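Local coordinates for protein VipE (Legionella pneumophila subsp. pneumophila str. Philadelphia 1, PDB 4QN8) that is a Legionella effector of uncharted biochemical activity, probably acting inside the host cell, and is represented here by the all-helical N-terminal part of the protein, at residues N95-G100 with S125-T130; S83-L88 with S101-A106; A109-M112 with T117-E120; N36-S41 with K63-T68; N13-S18 with I30-P35. All blocks are in the same frame, centred on the assembly; numbering follows the deposited sequence.

Contact 1. Residues N95-G100 with S125-T130; sequences NTFMRG and STRVRT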
# COMPACT_ATOMS: atom_id res chain seq x y z
N ASN A 95 7.75 12.46 -10.93
CA ASN A 95 8.41 12.36 -9.63
C ASN A 95 7.40 12.26 -8.47
O ASN A 95 7.64 12.76 -7.38
CB ASN A 95 9.37 13.55 -9.46
CG ASN A 95 10.34 13.36 -8.32
OD1 ASN A 95 11.24 12.52 -8.39
ND2 ASN A 95 10.16 14.14 -7.26
N THR A 96 6.28 11.59 -8.71
CA THR A 96 5.24 11.40 -7.69
C THR A 96 5.00 9.93 -7.27
O THR A 96 4.37 9.66 -6.24
CB THR A 96 3.91 12.00 -8.15
OG1 THR A 96 3.52 11.39 -9.39
CG2 THR A 96 4.03 13.50 -8.35
N PHE A 97 5.47 8.99 -8.08
CA PHE A 97 5.26 7.58 -7.76
C PHE A 97 5.86 7.28 -6.38
O PHE A 97 7.00 7.63 -6.11
CB PHE A 97 5.90 6.70 -8.85
CG PHE A 97 5.70 5.22 -8.64
CD1 PHE A 97 4.45 4.64 -8.76
CD2 PHE A 97 6.78 4.40 -8.34
CE1 PHE A 97 4.28 3.27 -8.59
CE2 PHE A 97 6.62 3.03 -8.16
CZ PHE A 97 5.35 2.47 -8.28
N MSE A 98 5.04 6.67 -5.51
CA MSE A 98 5.38 6.27 -4.13
C MSE A 98 5.46 7.38 -3.07
O MSE A 98 5.65 7.08 -1.89
CB MSE A 98 6.65 5.42 -4.06
CG MSE A 98 6.58 4.11 -4.77
SE MSE A 98 5.87 2.79 -3.53
CE MSE A 98 5.58 1.26 -4.74
N ARG A 99 5.34 8.64 -3.47
CA ARG A 99 5.42 9.73 -2.50
C ARG A 99 4.06 9.96 -1.84
O ARG A 99 3.97 10.28 -0.66
CB ARG A 99 5.90 11.04 -3.14
CG ARG A 99 6.76 10.89 -4.40
CD ARG A 99 8.03 10.09 -4.17
NE ARG A 99 9.20 10.63 -4.86
CZ ARG A 99 9.52 10.39 -6.13
NH1 ARG A 99 8.75 9.63 -6.91
NH2 ARG A 99 10.62 10.93 -6.64
N GLY A 100 2.99 9.82 -2.62
CA GLY A 100 1.65 9.99 -2.11
C GLY A 100 1.26 8.78 -1.29
O GLY A 100 1.92 7.74 -1.35
N SER A 125 12.23 -3.89 -10.47
CA SER A 125 11.13 -3.88 -11.43
C SER A 125 11.28 -2.68 -12.36
O SER A 125 11.88 -1.66 -11.99
CB SER A 125 9.79 -3.81 -10.69
OG SER A 125 9.69 -2.57 -9.98
N THR A 126 10.73 -2.81 -13.57
CA THR A 126 10.82 -1.74 -14.57
C THR A 126 10.28 -0.42 -14.01
O THR A 126 10.87 0.64 -14.21
CB THR A 126 10.05 -2.10 -15.86
OG1 THR A 126 10.62 -3.30 -16.43
CG2 THR A 126 10.14 -0.98 -16.88
N ARG A 127 9.15 -0.48 -13.31
CA ARG A 127 8.52 0.75 -12.84
C ARG A 127 9.37 1.42 -11.75
O ARG A 127 9.58 2.63 -11.78
CB ARG A 127 7.11 0.48 -12.32
CG ARG A 127 6.34 1.74 -11.90
CD ARG A 127 5.82 2.48 -13.11
NE ARG A 127 5.01 3.64 -12.76
CZ ARG A 127 3.70 3.60 -12.47
NH1 ARG A 127 3.06 2.44 -12.47
NH2 ARG A 127 3.05 4.72 -12.17
N VAL A 128 9.88 0.64 -10.81
CA VAL A 128 10.66 1.25 -9.72
C VAL A 128 11.98 1.77 -10.27
O VAL A 128 12.43 2.85 -9.90
CB VAL A 128 10.90 0.27 -8.56
CG1 VAL A 128 11.92 0.84 -7.56
CG2 VAL A 128 9.58 -0.05 -7.86
N ARG A 129 12.58 1.01 -11.18
CA ARG A 129 13.81 1.48 -11.81
C ARG A 129 13.59 2.76 -12.60
O ARG A 129 14.43 3.65 -12.57
CB ARG A 129 14.44 0.41 -12.70
CG ARG A 129 15.17 -0.65 -11.93
N THR A 130 12.47 2.85 -13.31
CA THR A 130 12.18 4.06 -14.09
C THR A 130 12.02 5.28 -13.19
O THR A 130 12.56 6.36 -13.49
CB THR A 130 10.89 3.90 -14.92
OG1 THR A 130 11.08 2.88 -15.91
CG2 THR A 130 10.54 5.22 -15.63
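The ring of F97 is sandwiched: the CG of M98 lies over one face and the side chain of R127 over the opposite one, while CG2 of V128 sits at the edge, near the ring plane. R127 meets the face twice. Its CG packs over the ring as a CH-pi contact, 4.1 Å from the centroid of F97, and its guanidinium then lies on the same ring as an off-centre cation-pi stack, the two planes 27° apart, with NH2 of R127 3.7 Å from CD1 of F97. A bend at chi2 (78°) folds the R127 chain back over the ring, which lets both the aliphatic part and the charged end use one face. The guanidinium is fixed from elsewhere: NH1 donates to the carbonyl of S89 and NE pairs with E131 in a salt bridge. F97 and V128 add an apolar touch, CE2 to CG2 at 4.3 Å. On the helical side, S125 is the N-cap of helix 126-131, its OG accepting a weak bond from V128 N. The whole is an arginine-aromatic stack clamping the loop between helices 75-88 and 103-114 onto the first turn of helix 126-131.

Contact 2. Residues S83-L88 with S101-A106; sequences SRMIEL and SSLEKA. With BME (beta-mercaptoethanol), chain D.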
# COMPACT_ATOMS: atom_id res chain seq x y z
N SER A 83 3.59 -6.85 -6.98
CA SER A 83 4.23 -6.62 -8.28
C SER A 83 3.23 -6.09 -9.31
O SER A 83 3.54 -5.19 -10.09
CB SER A 83 4.86 -7.90 -8.82
OG SER A 83 5.98 -8.28 -8.04
N ARG A 84 2.03 -6.67 -9.30
CA ARG A 84 0.98 -6.20 -10.20
C ARG A 84 0.60 -4.77 -9.88
O ARG A 84 0.40 -3.96 -10.78
CB ARG A 84 -0.25 -7.09 -10.10
CG ARG A 84 -0.06 -8.46 -10.67
CD ARG A 84 -1.32 -9.26 -10.49
NE ARG A 84 -2.39 -8.81 -11.38
CZ ARG A 84 -3.67 -9.08 -11.16
NH1 ARG A 84 -4.03 -9.75 -10.07
NH2 ARG A 84 -4.60 -8.66 -12.02
N MSE A 85 0.51 -4.44 -8.59
CA MSE A 85 0.13 -3.10 -8.21
C MSE A 85 1.16 -2.09 -8.69
O MSE A 85 0.81 -0.99 -9.14
CB MSE A 85 -0.08 -3.00 -6.70
CG MSE A 85 -1.29 -3.79 -6.22
SE MSE A 85 -1.38 -3.60 -4.29
CE MSE A 85 -2.98 -4.65 -3.94
N ILE A 86 2.43 -2.47 -8.62
CA ILE A 86 3.49 -1.58 -9.08
C ILE A 86 3.39 -1.39 -10.60
O ILE A 86 3.50 -0.27 -11.10
CB ILE A 86 4.89 -2.07 -8.62
CG1 ILE A 86 5.06 -1.80 -7.11
CG2 ILE A 86 6.01 -1.40 -9.41
CD1 ILE A 86 6.03 -2.72 -6.38
N GLU A 87 3.13 -2.48 -11.33
CA GLU A 87 2.99 -2.38 -12.80
C GLU A 87 1.79 -1.55 -13.23
O GLU A 87 1.86 -0.83 -14.23
CB GLU A 87 2.83 -3.77 -13.42
CG GLU A 87 4.08 -4.58 -13.60
CD GLU A 87 3.75 -6.00 -14.01
OE1 GLU A 87 2.76 -6.55 -13.47
OE2 GLU A 87 4.45 -6.56 -14.88
N LEU A 88 0.69 -1.66 -12.48
CA LEU A 88 -0.60 -1.09 -12.90
C LEU A 88 -0.97 0.24 -12.27
O LEU A 88 -1.96 0.85 -12.67
CB LEU A 88 -1.73 -2.07 -12.61
CG LEU A 88 -1.63 -3.38 -13.38
CD1 LEU A 88 -2.72 -4.33 -12.89
CD2 LEU A 88 -1.72 -3.17 -14.90
N SER A 101 0.19 8.91 -0.50
CA SER A 101 -0.29 7.78 0.28
C SER A 101 -1.05 6.88 -0.67
O SER A 101 -2.05 7.29 -1.24
CB SER A 101 -1.23 8.25 1.40
OG SER A 101 -0.60 9.23 2.22
N SER A 102 -0.58 5.65 -0.83
CA SER A 102 -1.14 4.76 -1.84
C SER A 102 -1.14 3.30 -1.42
O SER A 102 -0.34 2.88 -0.58
CB SER A 102 -0.34 4.87 -3.14
OG SER A 102 0.91 4.24 -2.97
N LEU A 103 -2.03 2.53 -2.04
CA LEU A 103 -2.14 1.11 -1.70
C LEU A 103 -0.89 0.34 -2.10
O LEU A 103 -0.46 -0.59 -1.39
CB LEU A 103 -3.37 0.50 -2.37
CG LEU A 103 -3.68 -0.93 -1.96
CD1 LEU A 103 -4.00 -1.05 -0.44
CD2 LEU A 103 -4.84 -1.47 -2.78
N GLU A 104 -0.30 0.71 -3.24
CA GLU A 104 0.90 0.03 -3.69
C GLU A 104 2.07 0.27 -2.74
O GLU A 104 2.86 -0.64 -2.49
CB GLU A 104 1.26 0.38 -5.14
CG GLU A 104 1.69 1.83 -5.38
CD GLU A 104 0.53 2.73 -5.80
OE1 GLU A 104 -0.65 2.39 -5.51
OE2 GLU A 104 0.81 3.78 -6.42
N LYS A 105 2.18 1.49 -2.19
CA LYS A 105 3.21 1.77 -1.19
C LYS A 105 2.98 0.94 0.07
O LYS A 105 3.92 0.37 0.65
CB LYS A 105 3.29 3.26 -0.85
CG LYS A 105 4.22 3.53 0.34
CD LYS A 105 4.78 4.95 0.34
CE LYS A 105 3.73 5.96 0.76
NZ LYS A 105 4.30 7.36 0.67
N ALA A 106 1.72 0.84 0.49
CA ALA A 106 1.44 0.09 1.71
C ALA A 106 1.65 -1.41 1.57
O ALA A 106 2.16 -2.06 2.48
CB ALA A 106 0.05 0.39 2.23
C1 BME D . -1.06 11.77 0.27
C2 BME D . -2.23 11.34 -0.60
O1 BME D . -1.40 11.60 1.63
S2 BME D . -1.88 11.58 -2.35
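M85 and E104 bring the two backbones close together, their CA atoms 5.6 Å apart, where the last turns of helix 75-88 pass the first turn of helix 103-114. At this point the CB atoms of M85 and E104 meet at 4.0 Å, and it is the root of the glutamate that makes the touch. Chi1 of E104 is 67°, which sets CG between the backbone N and the carbonyl carbon, and a bend at chi2 turns the carboxylate aside. The selenomethionine M85 runs extended beyond CG and reaches along the interface until its terminal CE meets CD2 of L103 at 3.9 Å, a purely apolar end-to-branch contact. L32 of helix 26-32 and V66 of helix 58-69 also pack on L103, so this leucine is shared by several helices. The start of helix 103-114 is capped by S102, whose OG accepts from K105 N over 3.1 Å. Just before it, S101 OG and O1 of a beta-mercaptoethanol, probably from the crystallisation liquor, share a hydrogen bond of 2.6 Å. NZ of K105 is held by the carbonyls of M98 and G100. The arrangement is close helix-helix packing in the interior of an all-helical fold, beside a serine N-cap.

Contact 3. Residues A109-M112 with T117-E120; sequences AFEM and TKAE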
# COMPACT_ATOMS: atom_id res chain seq x y z
N ALA A 109 5.38 -1.97 1.62
CA ALA A 109 5.85 -1.83 3.01
C ALA A 109 5.49 -3.04 3.87
O ALA A 109 6.26 -3.44 4.74
CB ALA A 109 5.29 -0.56 3.63
N PHE A 110 4.32 -3.61 3.64
CA PHE A 110 3.89 -4.76 4.43
C PHE A 110 4.75 -5.96 4.08
O PHE A 110 5.17 -6.73 4.95
CB PHE A 110 2.42 -5.05 4.14
CG PHE A 110 1.85 -6.16 4.95
CD1 PHE A 110 1.33 -5.92 6.22
CD2 PHE A 110 1.82 -7.45 4.45
CE1 PHE A 110 0.79 -6.95 6.97
CE2 PHE A 110 1.26 -8.49 5.19
CZ PHE A 110 0.75 -8.24 6.46
N GLU A 111 5.00 -6.13 2.78
CA GLU A 111 5.87 -7.21 2.37
C GLU A 111 7.28 -7.01 2.89
O GLU A 111 7.95 -7.98 3.27
CB GLU A 111 5.87 -7.43 0.84
CG GLU A 111 6.46 -8.79 0.46
CD GLU A 111 6.61 -8.99 -1.03
OE1 GLU A 111 6.03 -8.20 -1.81
OE2 GLU A 111 7.30 -9.96 -1.44
N MSE A 112 7.76 -5.76 2.93
CA MSE A 112 9.10 -5.54 3.46
C MSE A 112 9.16 -5.76 4.96
O MSE A 112 10.22 -6.13 5.51
CB MSE A 112 9.60 -4.14 3.10
CG MSE A 112 9.75 -3.96 1.61
SE MSE A 112 10.13 -2.12 1.17
CE MSE A 112 11.99 -2.04 1.72
N THR A 117 13.39 -10.31 2.39
CA THR A 117 14.23 -10.91 1.34
C THR A 117 13.50 -11.01 0.01
O THR A 117 14.06 -10.73 -1.06
CB THR A 117 14.73 -12.30 1.74
OG1 THR A 117 15.53 -12.20 2.93
CG2 THR A 117 15.57 -12.91 0.62
N LYS A 118 12.24 -11.44 0.07
CA LYS A 118 11.40 -11.54 -1.12
C LYS A 118 11.01 -10.17 -1.67
O LYS A 118 10.96 -9.96 -2.88
CB LYS A 118 10.15 -12.35 -0.81
CG LYS A 118 9.30 -12.65 -2.02
CD LYS A 118 10.11 -13.35 -3.10
CE LYS A 118 9.21 -13.93 -4.18
NZ LYS A 118 9.99 -14.51 -5.30
N ALA A 119 10.74 -9.23 -0.78
CA ALA A 119 10.26 -7.91 -1.20
C ALA A 119 11.35 -7.11 -1.91
O ALA A 119 11.06 -6.20 -2.72
CB ALA A 119 9.75 -7.14 -0.02
N GLU A 120 12.60 -7.45 -1.63
CA GLU A 120 13.73 -6.75 -2.25
C GLU A 120 13.69 -6.79 -3.78
O GLU A 120 14.18 -5.87 -4.44
CB GLU A 120 15.05 -7.32 -1.73
CG GLU A 120 16.26 -6.54 -2.15
CD GLU A 120 16.27 -5.12 -1.59
OE1 GLU A 120 15.48 -4.80 -0.66
OE2 GLU A 120 17.09 -4.32 -2.08
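Apolar packing centres on the methyl of A119, which fits between two consecutive side chains of helix 103-114: CG of E111 lies 3.7 Å from CB of A119, and CG of M112, in one of its two conformers, lies 3.6 Å from the same atom. The small side chain lets the helices approach until the CA atoms of M112 and A119 are 5.4 Å apart. E111 stretches out with CG anti to the backbone N (chi1 -164°), laying its methylenes and CD along A119. The carboxylate end packs closely on the second helix without a hydrogen bond to it: OE2 of E111 comes 3.4 Å from CG of K118, touching the aliphatic part of the lysine, and 3.6 Å from the backbone N of A119. Its polar bonds go to two histidines, H79 at OE2 and H122 at OE1, which hold it in position. Charge is the third element: NZ of K118 leads away, 6.5 Å from OE2 of E111, and has long, weak ion pairs with E121 and E76. A beta-mercaptoethanol, probably from the crystallisation liquor, lies about 4 Å from the K118 side chain. The glutamate thus serves two purposes, its methylenes packing against alanine while its buried carboxylate is satisfied by histidines, whose protonation it would probably favour.

Contact 4. Residues N36-S41 with K63-T68; sequences NTFTKS and KDFVLT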
# COMPACT_ATOMS: atom_id res chain seq x y z
N ASN A 36 -8.32 7.80 -5.12
CA ASN A 36 -9.41 8.22 -4.24
C ASN A 36 -10.18 7.09 -3.57
O ASN A 36 -11.16 7.34 -2.88
CB ASN A 36 -10.38 9.11 -4.98
CG ASN A 36 -9.77 10.43 -5.35
OD1 ASN A 36 -9.30 10.61 -6.47
ND2 ASN A 36 -9.76 11.35 -4.40
N THR A 37 -9.72 5.85 -3.74
CA THR A 37 -10.43 4.72 -3.13
C THR A 37 -10.46 4.82 -1.61
O THR A 37 -11.48 4.52 -0.98
CB THR A 37 -9.84 3.36 -3.54
OG1 THR A 37 -9.92 3.22 -4.96
CG2 THR A 37 -10.64 2.23 -2.89
N PHE A 38 -9.33 5.23 -1.03
CA PHE A 38 -9.21 5.44 0.41
C PHE A 38 -9.15 6.94 0.70
O PHE A 38 -8.53 7.71 -0.05
CB PHE A 38 -7.94 4.76 0.95
CG PHE A 38 -7.91 3.28 0.71
CD1 PHE A 38 -7.37 2.75 -0.45
CD2 PHE A 38 -8.44 2.42 1.65
CE1 PHE A 38 -7.36 1.39 -0.68
CE2 PHE A 38 -8.44 1.04 1.43
CZ PHE A 38 -7.90 0.52 0.26
N THR A 39 -9.80 7.37 1.78
CA THR A 39 -9.85 8.80 2.11
C THR A 39 -9.52 9.07 3.57
O THR A 39 -9.75 8.22 4.43
CB THR A 39 -11.24 9.44 1.82
OG1 THR A 39 -12.22 8.88 2.69
CG2 THR A 39 -11.66 9.22 0.37
N LYS A 40 -8.99 10.26 3.84
CA LYS A 40 -8.88 10.71 5.22
C LYS A 40 -10.30 10.99 5.71
O LYS A 40 -11.21 11.16 4.89
CB LYS A 40 -8.02 11.98 5.32
CG LYS A 40 -8.65 13.21 4.69
CD LYS A 40 -7.80 14.47 4.99
CE LYS A 40 -8.65 15.74 5.02
NZ LYS A 40 -9.59 15.78 6.17
N SER A 41 -10.49 11.04 7.02
CA SER A 41 -11.76 11.47 7.58
C SER A 41 -11.97 12.94 7.23
O SER A 41 -11.01 13.66 6.96
CB SER A 41 -11.79 11.26 9.10
OG SER A 41 -10.69 11.92 9.72
N LYS A 63 -3.31 1.88 5.66
CA LYS A 63 -2.61 0.99 6.58
C LYS A 63 -3.60 0.02 7.21
O LYS A 63 -3.32 -1.18 7.31
CB LYS A 63 -1.94 1.81 7.70
CG LYS A 63 -0.61 2.47 7.35
CD LYS A 63 -0.14 3.23 8.59
CE LYS A 63 1.16 3.96 8.41
NZ LYS A 63 1.39 4.79 9.63
N ASP A 64 -4.74 0.54 7.62
CA ASP A 64 -5.73 -0.28 8.31
C ASP A 64 -6.21 -1.39 7.38
O ASP A 64 -6.37 -2.55 7.80
CB ASP A 64 -6.89 0.59 8.81
CG ASP A 64 -7.83 -0.15 9.75
OD1 ASP A 64 -7.40 -0.50 10.88
OD2 ASP A 64 -9.00 -0.37 9.37
N PHE A 65 -6.43 -1.05 6.11
CA PHE A 65 -6.88 -2.02 5.11
C PHE A 65 -5.84 -3.12 4.90
O PHE A 65 -6.17 -4.31 4.91
CB PHE A 65 -7.17 -1.32 3.78
CG PHE A 65 -7.62 -2.24 2.68
CD1 PHE A 65 -8.95 -2.56 2.53
CD2 PHE A 65 -6.70 -2.74 1.76
CE1 PHE A 65 -9.38 -3.39 1.49
CE2 PHE A 65 -7.11 -3.57 0.73
CZ PHE A 65 -8.45 -3.90 0.60
N VAL A 66 -4.59 -2.73 4.71
CA VAL A 66 -3.53 -3.71 4.50
C VAL A 66 -3.33 -4.55 5.77
O VAL A 66 -3.15 -5.76 5.70
CB VAL A 66 -2.23 -3.03 4.07
CG1 VAL A 66 -1.09 -4.05 3.99
CG2 VAL A 66 -2.45 -2.35 2.72
N LEU A 67 -3.42 -3.90 6.93
CA LEU A 67 -3.27 -4.60 8.22
C LEU A 67 -4.31 -5.71 8.37
O LEU A 67 -4.10 -6.70 9.10
CB LEU A 67 -3.41 -3.61 9.37
CG LEU A 67 -3.03 -4.05 10.78
CD1 LEU A 67 -1.55 -4.38 10.83
CD2 LEU A 67 -3.34 -2.93 11.76
N THR A 68 -5.42 -5.54 7.67
CA THR A 68 -6.56 -6.45 7.76
C THR A 68 -6.51 -7.56 6.72
O THR A 68 -6.75 -8.74 7.03
CB THR A 68 -7.90 -5.65 7.64
OG1 THR A 68 -7.93 -4.62 8.64
CG2 THR A 68 -9.10 -6.55 7.81
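F38 and F65 bury nearly all the surface of this contact between them, and they form a T-shaped (edge-to-face) pair. F38 supplies the edge: its CZ and CE2 point at the face of F65, with CZ 3.7 Å above that plane and shifted toward the rim. The ring centroids are 5.1 Å apart and the planes stand at 64°, somewhat short of perpendicular. The offset brings F38 over the root of the F65 side chain instead of its far end, so CE2 of F38 lies 3.6 Å from CB of F65 and 3.6 Å from CG of F65. With CG anti to the backbone N (chi1 179°), F65 swings its ring out from helix 58-69 and presents a face to the incoming edge. F38 comes from the loop that follows helix 26-32, and the CA atoms of the two residues remain 9.1 Å apart, the gap being bridged by the two side chains. Helix 6-20 borders both partners, with L11 packing on F38 and I12 on F65. The loop has polar ties of its own nearby: T39 N donates to the side chain of Q7, and S41 pairs with H56 through the backbone. Within the helix, T68 OG1 donates to D64 O over 2.7 Å. Chemically the contact is a buried aromatic one, in which the weakly positive hydrogens at the F38 edge probably meet the electron-rich face of F65, joining loop to helix without any charged group.

Contact 5. Residues N13-S18 with I30-P35; sequences NTYGAS and IILLDP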
# COMPACT_ATOMS: atom_id res chain seq x y z
N ASN A 13 -15.02 -6.13 2.30
CA ASN A 13 -16.23 -6.81 1.90
C ASN A 13 -16.33 -6.88 0.38
O ASN A 13 -16.74 -7.90 -0.19
CB ASN A 13 -17.46 -6.10 2.47
CG ASN A 13 -18.75 -6.69 1.97
OD1 ASN A 13 -19.08 -7.84 2.28
ND2 ASN A 13 -19.50 -5.91 1.18
N THR A 14 -15.96 -5.80 -0.28
CA THR A 14 -16.05 -5.74 -1.73
C THR A 14 -14.88 -6.49 -2.39
O THR A 14 -15.08 -7.34 -3.26
CB THR A 14 -16.12 -4.28 -2.21
OG1 THR A 14 -17.35 -3.70 -1.77
CG2 THR A 14 -16.02 -4.19 -3.74
N TYR A 15 -13.67 -6.20 -1.94
CA TYR A 15 -12.47 -6.64 -2.65
C TYR A 15 -11.71 -7.83 -2.04
O TYR A 15 -10.83 -8.39 -2.69
CB TYR A 15 -11.52 -5.46 -2.79
CG TYR A 15 -12.02 -4.34 -3.68
CD1 TYR A 15 -12.02 -4.48 -5.05
CD2 TYR A 15 -12.46 -3.14 -3.14
CE1 TYR A 15 -12.46 -3.45 -5.88
CE2 TYR A 15 -12.90 -2.10 -3.95
CZ TYR A 15 -12.90 -2.27 -5.32
OH TYR A 15 -13.33 -1.26 -6.15
N GLY A 16 -12.03 -8.20 -0.81
CA GLY A 16 -11.20 -9.14 -0.06
C GLY A 16 -11.05 -10.51 -0.70
O GLY A 16 -9.95 -11.07 -0.74
N ALA A 17 -12.16 -11.06 -1.19
CA ALA A 17 -12.13 -12.42 -1.72
C ALA A 17 -11.24 -12.52 -2.95
O ALA A 17 -10.55 -13.53 -3.14
CB ALA A 17 -13.53 -12.90 -2.03
N SER A 18 -11.27 -11.50 -3.80
CA SER A 18 -10.54 -11.57 -5.07
C SER A 18 -9.09 -11.15 -4.92
O SER A 18 -8.28 -11.39 -5.81
CB SER A 18 -11.24 -10.77 -6.18
OG SER A 18 -11.23 -9.39 -5.90
N ILE A 30 -6.93 -2.08 -11.10
CA ILE A 30 -6.70 -0.70 -11.49
C ILE A 30 -7.69 0.21 -10.75
O ILE A 30 -7.33 1.28 -10.25
CB ILE A 30 -6.81 -0.56 -13.01
CG1 ILE A 30 -5.50 -1.02 -13.65
CG2 ILE A 30 -7.14 0.87 -13.43
CD1 ILE A 30 -5.61 -1.31 -15.14
N ILE A 31 -8.94 -0.23 -10.66
CA ILE A 31 -9.96 0.55 -9.95
C ILE A 31 -9.64 0.64 -8.45
O ILE A 31 -9.77 1.70 -7.83
CB ILE A 31 -11.38 -0.01 -10.21
CG1 ILE A 31 -11.79 0.23 -11.67
CG2 ILE A 31 -12.40 0.63 -9.28
CD1 ILE A 31 -13.07 -0.46 -12.10
N LEU A 32 -9.21 -0.47 -7.87
CA LEU A 32 -8.82 -0.49 -6.47
C LEU A 32 -7.66 0.48 -6.22
O LEU A 32 -7.60 1.13 -5.17
CB LEU A 32 -8.41 -1.92 -6.07
CG LEU A 32 -7.97 -2.13 -4.62
CD1 LEU A 32 -9.13 -1.79 -3.66
CD2 LEU A 32 -7.50 -3.58 -4.40
N LEU A 33 -6.78 0.62 -7.21
CA LEU A 33 -5.61 1.49 -7.10
C LEU A 33 -5.92 2.97 -7.39
O LEU A 33 -5.03 3.80 -7.34
CB LEU A 33 -4.51 0.96 -8.03
CG LEU A 33 -3.89 -0.37 -7.59
CD1 LEU A 33 -3.10 -1.06 -8.73
CD2 LEU A 33 -3.00 -0.16 -6.38
N ASP A 34 -7.17 3.29 -7.72
CA ASP A 34 -7.58 4.69 -7.90
C ASP A 34 -7.18 5.47 -6.65
O ASP A 34 -7.46 5.05 -5.53
CB ASP A 34 -9.10 4.78 -8.17
CG ASP A 34 -9.58 6.22 -8.42
OD1 ASP A 34 -9.27 7.13 -7.61
OD2 ASP A 34 -10.31 6.44 -9.41
N PRO A 35 -6.49 6.60 -6.84
CA PRO A 35 -5.98 7.35 -5.69
C PRO A 35 -7.07 7.75 -4.68
O PRO A 35 -6.76 7.99 -3.52
CB PRO A 35 -5.38 8.60 -6.33
CG PRO A 35 -4.97 8.15 -7.70
CD PRO A 35 -5.98 7.12 -8.12
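CD1 of L32 rests on one face of the Y15 ring, 3.8 Å from its centroid and only 16° off the ring normal, a CH-pi contact over the face, shifted toward the rim on the CD2 side. That ring carbon, CD2 of Y15, is 3.6 Å from CD1 of L32. At the far end of the tyrosine, OH of Y15 touches CG2 of I31 at 3.8 Å, where the two side chains cross at about a right angle. Y15 and L32 instead run past each other in opposite directions, each reaching back toward the other's helix. The next layer sets the ring. CG2 of T14, the preceding residue, lies over the centre of the opposite face at 3.7 Å above the plane, so that the aromatic is held between a threonine methyl and a leucine methyl. For Y15, CG stands beside the backbone N (chi1 -66°), which carries the ring out toward helix 26-32. Farther out, the helix holding 13-18 is kinked, where the regular bonds of A17 N and S18 N to the turn before are missing and S18 N makes only a weak one to Y15 O. Beyond L32 the chain leaves its helix, and the carbonyl of L32 accepts from OG1 of T37. L103 of helix 103-114 packs on L32 as well, while I30 packs on L88, so helix 26-32 is wedged between helix 6-20 and the pair 75-88 and 103-114.

Contact 2 lies nearest the middle of the chain, its centre about 6 Å from the chain centre, and the others are arranged round it. It touches contact 1 through K105 NZ, 2.9 Å from M98 O; contact 4 through L103 CD1, 3.8 Å from V66 CG2; and contact 5 through L103 CD2, 3.7 Å from L32 CG. Contacts 4 and 5 adjoin where T37 OG1 lies 3.1 Å from L32 O. Contacts 2 and 3 share helix 103-114, with centres about 13 Å apart, whereas the centres of contacts 3 and 5 are about 21 Å apart. Beta-mercaptoethanol molecules, probably from the crystallisation liquor, lie beside contacts 2 and 3.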